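PDB 6NXC: L-asparaginase 1 from Escherichia coli, which catalyses the hydrolysis of L-asparagine to L-aspartate and ammonium, working as an allosterically activated homotetramer in the cytoplasm. Local coordinates for residues 125-138 against 158-171. The protein carries 1 engineered substitution. Residues are numbered along the deposited sequence; the frame is centred on the assembly and turned at random.
Sequences LENLGKPVIVTGSQ and VAANYPINEVTLFF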
ATOM      1  N   LEU B 125       1.686  33.046   3.366  1.00 20.19           N
ATOM      2  CA  LEU B 125       0.403  33.493   3.964  1.00 18.84           C
ATOM      3  C   LEU B 125       0.541  33.381   5.501  1.00 21.98           C
ATOM      4  O   LEU B 125       0.184  32.331   6.099  1.00 28.82           O
ATOM      5  CB  LEU B 125      -0.764  32.642   3.456  1.00 18.34           C
ATOM      6  CG  LEU B 125      -1.002  32.641   1.965  1.00 17.42           C
ATOM      7  CD1 LEU B 125      -2.246  31.860   1.530  1.00 17.71           C
ATOM      8  CD2 LEU B 125      -1.182  34.038   1.482  1.00 23.06           C
ATOM      9  N   GLU B 126       0.840  34.452   6.201  1.00 19.99           N
ATOM     10  CA  GLU B 126       0.968  34.417   7.689  1.00 21.69           C
ATOM     11  C   GLU B 126      -0.370  34.878   8.286  1.00 15.49           C
ATOM     12  O   GLU B 126      -1.056  35.689   7.619  1.00 17.42           O
ATOM     13  CB  GLU B 126       2.114  35.377   8.100  1.00 27.28           C
ATOM     14  CG  GLU B 126       2.114  35.743   9.598  1.00 32.65           C
ATOM     15  CD  GLU B 126       3.139  36.780  10.063  1.00 44.69           C
ATOM     16  OE1 GLU B 126       3.395  36.865  11.302  1.00 43.96           O
ATOM     17  OE2 GLU B 126       3.667  37.513   9.208  1.00 37.78           O
ATOM     18  N   ASN B 127      -0.752  34.318   9.418  1.00 17.93           N
ATOM     19  CA  ASN B 127      -2.076  34.544  10.071  1.00 20.94           C
ATOM     20  C   ASN B 127      -3.222  34.074   9.183  1.00 18.68           C
ATOM     21  O   ASN B 127      -4.268  34.785   9.062  1.00 18.22           O
ATOM     22  CB  ASN B 127      -2.301  35.999  10.474  1.00 18.36           C
ATOM     23  CG  ASN B 127      -1.207  36.529  11.353  1.00 20.89           C
ATOM     24  OD1 ASN B 127      -0.524  35.772  12.016  1.00 22.43           O
ATOM     25  ND2 ASN B 127      -0.969  37.820  11.251  1.00 26.27           N
ATOM     26  N   LEU B 128      -2.998  32.958   8.484  1.00 19.31           N
ATOM     27  CA  LEU B 128      -4.066  32.398   7.617  1.00 17.82           C
ATOM     28  C   LEU B 128      -5.196  31.833   8.496  1.00 15.90           C
ATOM     29  O   LEU B 128      -4.938  30.848   9.197  1.00 19.89           O
ATOM     30  CB  LEU B 128      -3.482  31.264   6.755  1.00 16.65           C
ATOM     31  CG  LEU B 128      -4.468  30.687   5.759  1.00 18.17           C
ATOM     32  CD1 LEU B 128      -5.069  31.650   4.767  1.00 18.72           C
ATOM     33  CD2 LEU B 128      -3.820  29.614   4.938  1.00 18.58           C
ATOM     34  N   GLY B 129      -6.421  32.363   8.377  1.00 15.50           N
ATOM     35  CA  GLY B 129      -7.572  31.939   9.201  1.00 16.62           C
ATOM     36  C   GLY B 129      -8.726  31.436   8.403  1.00 17.25           C
ATOM     37  O   GLY B 129      -9.844  31.364   8.962  1.00 17.79           O
ATOM     38  N   LYS B 130      -8.448  30.998   7.151  1.00 16.23           N
ATOM     39  CA  LYS B 130      -9.447  30.432   6.243  1.00 16.33           C
ATOM     40  C   LYS B 130      -8.734  29.393   5.416  1.00 15.82           C
ATOM     41  O   LYS B 130      -7.535  29.454   5.250  1.00 15.28           O
ATOM     42  CB  LYS B 130     -10.121  31.483   5.344  1.00 16.00           C
ATOM     43  CG  LYS B 130     -10.776  32.624   6.124  1.00 15.94           C
ATOM     44  CD  LYS B 130     -11.445  33.643   5.266  1.00 17.35           C
ATOM     45  CE  LYS B 130     -11.882  34.853   6.073  1.00 17.43           C
ATOM     46  NZ  LYS B 130     -12.919  35.658   5.423  1.00 17.51           N
ATOM     47  N   PRO B 131      -9.473  28.394   4.916  1.00 15.71           N
ATOM     48  CA  PRO B 131      -8.851  27.330   4.148  1.00 15.19           C
ATOM     49  C   PRO B 131      -8.464  27.879   2.775  1.00 13.85           C
ATOM     50  O   PRO B 131      -9.202  28.657   2.068  1.00 12.98           O
ATOM     51  CB  PRO B 131      -9.968  26.284   4.129  1.00 15.91           C
ATOM     52  CG  PRO B 131     -11.201  27.054   4.266  1.00 16.28           C
ATOM     53  CD  PRO B 131     -10.910  28.173   5.187  1.00 16.92           C
ATOM     54  N   VAL B 132      -7.359  27.305   2.303  1.00 13.75           N
ATOM     55  CA  VAL B 132      -6.832  27.517   0.943  1.00 16.41           C
ATOM     56  C   VAL B 132      -6.475  26.134   0.481  1.00 15.66           C
ATOM     57  O   VAL B 132      -5.628  25.489   1.130  1.00 16.83           O
ATOM     58  CB  VAL B 132      -5.615  28.438   0.930  1.00 14.58           C
ATOM     59  CG1 VAL B 132      -5.078  28.510  -0.441  1.00 14.68           C
ATOM     60  CG2 VAL B 132      -5.865  29.843   1.487  1.00 15.01           C
ATOM     61  N   ILE B 133      -7.139  25.692  -0.558  1.00 13.71           N
ATOM     62  CA  ILE B 133      -7.005  24.314  -1.074  1.00 13.93           C
ATOM     63  C   ILE B 133      -6.627  24.363  -2.541  1.00 13.55           C
ATOM     64  O   ILE B 133      -7.391  24.902  -3.396  1.00 15.15           O
ATOM     65  CB  ILE B 133      -8.330  23.549  -0.909  1.00 16.32           C
ATOM     66  CG1 ILE B 133      -8.914  23.644   0.511  1.00 18.40           C
ATOM     67  CG2 ILE B 133      -8.117  22.144  -1.407  1.00 16.61           C
ATOM     68  CD1 ILE B 133     -10.086  22.691   0.771  1.00 19.74           C
ATOM     69  N   VAL B 134      -5.479  23.762  -2.869  1.00 13.53           N
ATOM     70  CA  VAL B 134      -5.054  23.668  -4.262  1.00 14.77           C
ATOM     71  C   VAL B 134      -5.553  22.315  -4.776  1.00 15.30           C
ATOM     72  O   VAL B 134      -5.347  21.320  -4.093  1.00 14.26           O
ATOM     73  CB  VAL B 134      -3.529  23.837  -4.365  1.00 16.78           C
ATOM     74  CG1 VAL B 134      -3.051  23.920  -5.779  1.00 18.41           C
ATOM     75  CG2 VAL B 134      -3.004  25.054  -3.558  1.00 13.98           C
ATOM     76  N   THR B 135      -6.066  22.303  -5.983  1.00 12.77           N
ATOM     77  CA  THR B 135      -6.538  21.075  -6.693  1.00 14.26           C
ATOM     78  C   THR B 135      -6.471  21.260  -8.204  1.00 16.01           C
ATOM     79  O   THR B 135      -6.183  22.339  -8.717  1.00 14.13           O
ATOM     80  CB  THR B 135      -7.931  20.654  -6.157  1.00 17.00           C
ATOM     81  OG1 THR B 135      -8.077  19.256  -6.451  1.00 18.38           O
ATOM     82  CG2 THR B 135      -9.113  21.401  -6.743  1.00 18.57           C
ATOM     83  N   GLY B 136      -6.765  20.176  -8.910  1.00 11.75           N
ATOM     84  CA  GLY B 136      -6.765  20.134 -10.358  1.00 15.16           C
ATOM     85  C   GLY B 136      -7.067  18.737 -10.814  1.00 15.22           C
ATOM     86  O   GLY B 136      -7.895  18.081 -10.154  1.00 15.53           O
ATOM     87  N   SER B 137      -6.634  18.404 -12.024  1.00 15.65           N
ATOM     88  CA  SER B 137      -6.967  17.081 -12.521  1.00 16.56           C
ATOM     89  C   SER B 137      -5.932  16.610 -13.504  1.00 14.53           C
ATOM     90  O   SER B 137      -5.150  17.401 -14.084  1.00 17.34           O
ATOM     91  CB  SER B 137      -8.321  17.085 -13.188  1.00 23.13           C
ATOM     92  OG  SER B 137      -8.299  17.979 -14.248  1.00 25.31           O
ATOM     93  N   GLN B 138      -5.834  15.320 -13.560  1.00 17.20           N
ATOM     94  CA  GLN B 138      -4.913  14.653 -14.478  1.00 18.79           C
ATOM     95  C   GLN B 138      -5.515  14.605 -15.879  1.00 19.16           C
ATOM     96  O   GLN B 138      -4.741  14.437 -16.821  1.00 22.15           O
ATOM     97  CB  GLN B 138      -4.629  13.221 -14.042  1.00 18.96           C
ATOM     98  CG  GLN B 138      -3.768  13.129 -12.822  1.00 17.79           C
ATOM     99  CD  GLN B 138      -2.292  13.176 -13.143  1.00 20.63           C
ATOM    100  OE1 GLN B 138      -1.826  14.240 -13.596  1.00 25.16           O
ATOM    101  NE2 GLN B 138      -1.583  12.075 -12.898  1.00 20.71           N
ATOM    102  N   VAL B 158     -15.078  20.507   1.030  1.00 13.93           N
ATOM    103  CA  VAL B 158     -14.111  20.567   2.142  1.00 16.76           C
ATOM    104  C   VAL B 158     -13.855  21.993   2.566  1.00 17.52           C
ATOM    105  O   VAL B 158     -13.892  22.243   3.810  1.00 18.56           O
ATOM    106  CB  VAL B 158     -12.803  19.844   1.768  1.00 19.34           C
ATOM    107  CG1 VAL B 158     -11.805  20.048   2.856  1.00 19.63           C
ATOM    108  CG2 VAL B 158     -13.083  18.414   1.616  1.00 20.27           C
ATOM    109  N   ALA B 159     -13.652  22.918   1.623  1.00 16.16           N
ATOM    110  CA  ALA B 159     -13.349  24.291   2.046  1.00 16.31           C
ATOM    111  C   ALA B 159     -14.513  24.806   2.894  1.00 17.98           C
ATOM    112  O   ALA B 159     -14.250  25.554   3.870  1.00 18.31           O
ATOM    113  CB  ALA B 159     -13.176  25.182   0.849  1.00 19.03           C
ATOM    114  N   ALA B 160     -15.728  24.445   2.545  1.00 17.69           N
ATOM    115  CA  ALA B 160     -16.951  24.956   3.228  1.00 19.13           C
ATOM    116  C   ALA B 160     -17.180  24.288   4.583  1.00 22.84           C
ATOM    117  O   ALA B 160     -17.710  24.954   5.451  1.00 26.19           O
ATOM    118  CB  ALA B 160     -18.171  24.831   2.348  1.00 18.20           C
ATOM    119  N   ASN B 161     -16.782  23.036   4.786  1.00 18.41           N
ATOM    120  CA  ASN B 161     -17.310  22.175   5.871  1.00 18.57           C
ATOM    121  C   ASN B 161     -16.170  21.727   6.762  1.00 19.17           C
ATOM    122  O   ASN B 161     -16.466  21.381   7.875  1.00 20.69           O
ATOM    123  CB  ASN B 161     -18.128  21.016   5.337  1.00 17.63           C
ATOM    124  CG  ASN B 161     -19.390  21.535   4.729  1.00 22.61           C
ATOM    125  OD1 ASN B 161     -20.291  21.994   5.427  1.00 20.76           O
ATOM    126  ND2 ASN B 161     -19.432  21.568   3.411  1.00 16.66           N
ATOM    127  N   TYR B 162     -14.948  21.704   6.300  1.00 19.00           N
ATOM    128  CA  TYR B 162     -13.761  21.225   7.083  1.00 21.64           C
ATOM    129  C   TYR B 162     -12.665  22.232   6.955  1.00 20.32           C
ATOM    130  O   TYR B 162     -11.669  22.002   6.283  1.00 21.07           O
ATOM    131  CB  TYR B 162     -13.249  19.883   6.570  1.00 23.64           C
ATOM    132  CG  TYR B 162     -14.296  18.844   6.740  1.00 21.77           C
ATOM    133  CD1 TYR B 162     -15.299  18.681   5.847  1.00 23.67           C
ATOM    134  CD2 TYR B 162     -14.317  18.069   7.902  1.00 27.29           C
ATOM    135  CE1 TYR B 162     -16.353  17.823   6.093  1.00 26.14           C
ATOM    136  CE2 TYR B 162     -15.299  17.146   8.122  1.00 27.54           C
ATOM    137  CZ  TYR B 162     -16.313  17.016   7.216  1.00 27.46           C
ATOM    138  OH  TYR B 162     -17.296  16.134   7.410  1.00 35.29           O
ATOM    139  N   PRO B 163     -12.835  23.424   7.565  1.00 23.20           N
ATOM    140  CA  PRO B 163     -12.085  24.607   7.157  1.00 22.01           C
ATOM    141  C   PRO B 163     -10.744  24.787   7.841  1.00 21.98           C
ATOM    142  O   PRO B 163     -10.497  25.737   8.594  1.00 23.37           O
ATOM    143  CB  PRO B 163     -13.037  25.786   7.501  1.00 25.13           C
ATOM    144  CG  PRO B 163     -13.901  25.285   8.598  1.00 27.24           C
ATOM    145  CD  PRO B 163     -14.037  23.789   8.361  1.00 23.79           C
ATOM    146  N   ILE B 164      -9.872  23.835   7.556  1.00 18.58           N
ATOM    147  CA  ILE B 164      -8.523  23.800   8.147  1.00 19.10           C
ATOM    148  C   ILE B 164      -7.761  25.028   7.649  1.00 18.43           C
ATOM    149  O   ILE B 164      -7.705  25.295   6.389  1.00 21.43           O
ATOM    150  CB  ILE B 164      -7.818  22.476   7.836  1.00 25.37           C
ATOM    151  CG1 ILE B 164      -6.363  22.497   8.326  1.00 24.37           C
ATOM    152  CG2 ILE B 164      -7.894  22.251   6.371  1.00 30.68           C
ATOM    153  CD1 ILE B 164      -5.803  21.161   8.863  1.00 36.48           C
ATOM    154  N   ASN B 165      -7.185  25.756   8.596  1.00 19.03           N
ATOM    155  CA  ASN B 165      -6.477  27.019   8.293  1.00 20.17           C
ATOM    156  C   ASN B 165      -5.012  26.767   7.938  1.00 20.47           C
ATOM    157  O   ASN B 165      -4.059  27.247   8.619  1.00 22.93           O
ATOM    158  CB  ASN B 165      -6.428  27.908   9.536  1.00 20.85           C
ATOM    159  CG  ASN B 165      -7.774  28.433   9.967  1.00 26.72           C
ATOM    160  OD1 ASN B 165      -7.730  29.077  10.991  1.00 26.18           O
ATOM    161  ND2 ASN B 165      -8.878  28.154   9.284  1.00 22.00           N
ATOM    162  N   GLU B 166      -4.831  26.075   6.835  1.00 17.37           N
ATOM    163  CA  GLU B 166      -3.554  25.745   6.248  1.00 17.54           C
ATOM    164  C   GLU B 166      -3.778  25.750   4.753  1.00 16.01           C
ATOM    165  O   GLU B 166      -4.959  25.724   4.182  1.00 20.51           O
ATOM    166  CB  GLU B 166      -3.108  24.327   6.664  1.00 21.10           C
ATOM    167  CG  GLU B 166      -2.665  24.138   8.071  1.00 26.89           C
ATOM    168  CD  GLU B 166      -2.040  22.762   8.296  1.00 32.89           C
ATOM    169  OE1 GLU B 166      -2.305  22.200   9.343  1.00 31.14           O
ATOM    170  OE2 GLU B 166      -1.262  22.265   7.421  1.00 28.51           O
ATOM    171  N   VAL B 167      -2.652  25.877   4.076  1.00 13.66           N
ATOM    172  CA  VAL B 167      -2.654  25.668   2.639  1.00 14.14           C
ATOM    173  C   VAL B 167      -2.585  24.164   2.428  1.00 13.92           C
ATOM    174  O   VAL B 167      -1.599  23.529   2.937  1.00 15.71           O
ATOM    175  CB  VAL B 167      -1.516  26.357   1.895  1.00 13.26           C
ATOM    176  CG1 VAL B 167      -1.694  26.009   0.439  1.00 13.97           C
ATOM    177  CG2 VAL B 167      -1.491  27.850   2.150  1.00 15.74           C
ATOM    178  N   THR B 168      -3.593  23.616   1.772  1.00 12.89           N
ATOM    179  CA  THR B 168      -3.664  22.181   1.577  1.00 13.76           C
ATOM    180  C   THR B 168      -3.790  21.894   0.101  1.00 15.22           C
ATOM    181  O   THR B 168      -4.047  22.754  -0.717  1.00 14.99           O
ATOM    182  CB  THR B 168      -4.860  21.639   2.359  1.00 15.92           C
ATOM    183  OG1 THR B 168      -6.089  22.293   1.972  1.00 19.51           O
ATOM    184  CG2 THR B 168      -4.700  21.762   3.867  1.00 17.08           C
ATOM    185  N   LEU B 169      -3.710  20.586  -0.215  1.00 14.43           N
ATOM    186  CA  LEU B 169      -3.786  20.092  -1.588  1.00 13.78           C
ATOM    187  C   LEU B 169      -4.776  18.925  -1.568  1.00 15.55           C
ATOM    188  O   LEU B 169      -4.567  17.998  -0.735  1.00 14.15           O
ATOM    189  CB  LEU B 169      -2.375  19.695  -2.092  1.00 13.51           C
ATOM    190  CG  LEU B 169      -2.316  19.359  -3.564  1.00 17.64           C
ATOM    191  CD1 LEU B 169      -0.875  19.616  -4.044  1.00 17.61           C
ATOM    192  CD2 LEU B 169      -2.804  17.945  -3.811  1.00 18.30           C
ATOM    193  N   PHE B 170      -5.841  18.998  -2.361  1.00 13.56           N
ATOM    194  CA  PHE B 170      -6.892  17.925  -2.445  1.00 14.24           C
ATOM    195  C   PHE B 170      -6.757  17.149  -3.730  1.00 13.22           C
ATOM    196  O   PHE B 170      -6.693  17.804  -4.783  1.00 16.87           O
ATOM    197  CB  PHE B 170      -8.304  18.498  -2.397  1.00 15.80           C
ATOM    198  CG  PHE B 170      -9.247  17.389  -2.136  1.00 17.79           C
ATOM    199  CD1 PHE B 170      -9.713  16.637  -3.255  1.00 20.56           C
ATOM    200  CD2 PHE B 170      -9.619  17.045  -0.863  1.00 20.77           C
ATOM    201  CE1 PHE B 170     -10.545  15.567  -3.031  1.00 23.25           C
ATOM    202  CE2 PHE B 170     -10.444  15.942  -0.660  1.00 19.38           C
ATOM    203  CZ  PHE B 170     -10.832  15.175  -1.733  1.00 20.00           C
ATOM    204  N   PHE B 171      -6.543  15.873  -3.644  1.00 13.89           N
ATOM    205  CA  PHE B 171      -6.529  15.036  -4.858  1.00 12.74           C
ATOM    206  C   PHE B 171      -6.997  13.627  -4.561  1.00 14.50           C
ATOM    207  O   PHE B 171      -6.545  13.068  -3.585  1.00 17.00           O
ATOM    208  CB  PHE B 171      -5.103  15.104  -5.444  1.00 12.85           C
ATOM    209  CG  PHE B 171      -5.040  15.185  -6.934  1.00 14.32           C
ATOM    210  CD1 PHE B 171      -5.132  16.394  -7.570  1.00 17.68           C
ATOM    211  CD2 PHE B 171      -4.821  14.057  -7.682  1.00 15.35           C
ATOM    212  CE1 PHE B 171      -5.032  16.471  -8.947  1.00 13.23           C
ATOM    213  CE2 PHE B 171      -4.840  14.118  -9.048  1.00 14.67           C
ATOM    214  CZ  PHE B 171      -4.887  15.342  -9.688  1.00 16.91           C
TER
HETATM  215  O   HOH W   1      -6.961  24.231   3.649  1.00 24.83           O
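Ile133 lies over the end of helix 148-161, its CD1 3.8 Å from Val158 CG1 and close to the methyl of Ala159. With CG1 anti to the carbonyl carbon (chi1 -50°), the longer branch runs to the helix while CG2 is left to pack on Phe170 CB, so a beta-branched residue serves two neighbours at once. Pro131 sets its ring beside that of Pro163, pointing the same way, with CG 3.9 Å from Pro163 CB; proline suits both places: Pro131 leads directly into its strand, and Pro163 is the centre of an inverse gamma turn. Strands 132-135 and 167-171 are adjacent parallel strands of the N-terminal domain's sheet, and helix 148-161 links them in a beta-alpha-beta crossover. Thr168 N donates a hydrogen bond to Val132 O at 2.8 Å, and Val134 N to Thr168 O at 172°, almost straight; Phe170 N then reaches Val134 O. On the face away from the crossover helix, Val134 and Val167 meet through methyl groups and pack against helix 114-124. At the start of the strands a water sits 2.6 Å from Glu166 O and bonds Thr168 OG1, a polar filling where the bond from Val132 N to Glu166 O is weak. Farther along, Thr135 turns OG1 anti to the backbone N and donates to Phe170 O at 2.6 Å, tilted 34° from the carbonyl plane. Asn165, short and flat, lays the face of its amide over the Gly129-Lys130 peptide, with OD1 3.4 Å from Gly129 CA; an alanine here would probably leave that peptide uncovered and open a gap. At the other end the Gln138 side chain crosses Phe171 at about a right angle, CG meeting CZ and CE2, and itself lies next to the substrate-binding Thr111.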